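Local coordinates for protein serine protease (PDB 3WY8) that probably cleaves peptide bonds as a trypsin-like serine protease, the chain being the protease part of a longer, signal-bearing protein, at residues Ser211-Asn214 with Thr215-Ser219. Sequence-based numbering, arbitrary orientation.
Sequences STYN and TAAAS
The last turns of the C-terminal helix 207-218 bring Tyr-213 and Ala-217 together, one turn apart on the same side of the helix. The methyl CB of Ala-217 sits over one face of the Tyr-213 ring, displaced toward its rim, in a CH-pi contact 4.2 Å from CB to the ring centroid; CE1 and CZ are its nearest ring atoms. With CG anti to the backbone N (chi1 163°), the ring stands out from the helix and leans toward its C-terminal end, where the Ala-217 methyl lies against it. Beyond the helix, the Tyr-213 hydroxyl is hydrogen-bonded to Thr-31 O, while Phe-95 meets the ring edge-to-face. In the chymotrypsin fold the C-terminal helix returns to pack on the N-terminal barrel of the two, and here Thr-212 and Ala-216 rest on Phe-95 and Tyr-78 of that barrel. Regular i to i+4 bonds carry the backbone: Ala-217 N to Tyr-213 O is 2.8 Å, Ala-216 N to Thr-212 O 3.1 Å and Thr-215 N to Ser-211 O 3.2 Å. On the exposed side, Thr-215 turns its methyl CG2 back along the helix, 3.2 Å from Thr-212 O. Near the C-terminus, Ala-218 N makes a weak 3.4 Å bond to Thr-215 O, and Ser-219 OG grips that same oxygen at 2.6 Å, approaching from above the carbonyl plane, while the terminal Ser-219 O accepts a hydrogen bond from Asn-34 ND2.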
loop_
_atom_site.group_PDB
_atom_site.type_symbol
_atom_site.label_atom_id
_atom_site.label_comp_id
_atom_site.label_asym_id
_atom_site.label_seq_id
_atom_site.Cartn_x
_atom_site.Cartn_y
_atom_site.Cartn_z
ATOM N N SER A 211 6.824 10.543 -9.729
ATOM C CA SER A 211 6.013 11.508 -10.476
ATOM C C SER A 211 4.521 11.386 -10.154
ATOM O O SER A 211 3.812 12.397 -10.057
ATOM C CB SER A 211 6.259 11.372 -11.979
ATOM O OG SER A 211 7.541 11.874 -12.319
ATOM N N THR A 212 4.052 10.150 -9.974
ATOM C CA THR A 212 2.663 9.904 -9.584
ATOM C C THR A 212 2.405 10.436 -8.180
ATOM O O THR A 212 1.383 11.072 -7.933
ATOM C CB THR A 212 2.294 8.403 -9.676
ATOM O OG1 THR A 212 2.576 7.925 -10.997
ATOM C CG2 THR A 212 0.815 8.192 -9.391
ATOM N N TYR A 213 3.343 10.183 -7.268
ATOM C CA TYR A 213 3.251 10.718 -5.914
ATOM C C TYR A 213 3.163 12.250 -5.934
ATOM O O TYR A 213 2.323 12.839 -5.246
ATOM C CB TYR A 213 4.432 10.247 -5.054
ATOM C CG TYR A 213 4.617 11.080 -3.810
ATOM C CD1 TYR A 213 3.791 10.903 -2.701
ATOM C CD2 TYR A 213 5.599 12.069 -3.754
ATOM C CE1 TYR A 213 3.946 11.683 -1.561
ATOM C CE2 TYR A 213 5.761 12.856 -2.621
ATOM C CZ TYR A 213 4.932 12.658 -1.528
ATOM O OH TYR A 213 5.094 13.437 -0.404
ATOM N N ASN A 214 4.025 12.879 -6.735
ATOM C CA ASN A 214 4.106 14.339 -6.814
ATOM C C ASN A 214 2.782 14.985 -7.211
ATOM O O ASN A 214 2.353 15.958 -6.583
ATOM C CB ASN A 214 5.212 14.772 -7.784
ATOM C CG ASN A 214 6.613 14.565 -7.220
ATOM O OD1 ASN A 214 6.812 14.492 -6.005
ATOM N ND2 ASN A 214 7.593 14.480 -8.110
ATOM N N THR A 215 2.130 14.434 -8.233
ATOM C CA THR A 215 0.822 14.949 -8.659
ATOM C C THR A 215 -0.275 14.683 -7.615
ATOM O O THR A 215 -1.073 15.570 -7.307
ATOM C CB THR A 215 0.423 14.483 -10.099
ATOM O OG1 THR A 215 -0.777 15.150 -10.507
ATOM C CG2 THR A 215 0.217 12.970 -10.189
ATOM N N ALA A 216 -0.287 13.478 -7.050
ATOM C CA ALA A 216 -1.271 13.126 -6.027
ATOM C C ALA A 216 -1.146 14.023 -4.798
ATOM O O ALA A 216 -2.143 14.533 -4.294
ATOM C CB ALA A 216 -1.132 11.661 -5.633
ATOM N N ALA A 217 0.089 14.230 -4.340
ATOM C CA ALA A 217 0.364 14.950 -3.091
ATOM C C ALA A 217 -0.070 16.416 -3.120
ATOM O O ALA A 217 -0.352 17.008 -2.076
ATOM C CB ALA A 217 1.844 14.843 -2.741
ATOM N N ALA A 218 -0.108 16.994 -4.318
ATOM C CA ALA A 218 -0.525 18.385 -4.499
ATOM C C ALA A 218 -2.037 18.520 -4.699
ATOM O O ALA A 218 -2.594 19.609 -4.533
ATOM C CB ALA A 218 0.224 19.006 -5.674
ATOM N N SER A 219 -2.690 17.406 -5.034
ATOM C CA SER A 219 -4.084 17.399 -5.504
ATOM C C SER A 219 -5.144 17.409 -4.403
ATOM O O SER A 219 -4.848 17.301 -3.219
ATOM C CB SER A 219 -4.316 16.205 -6.427
ATOM O OG SER A 219 -3.525 16.312 -7.596
ATOM O OXT SER A 219 -6.343 17.517 -4.688
#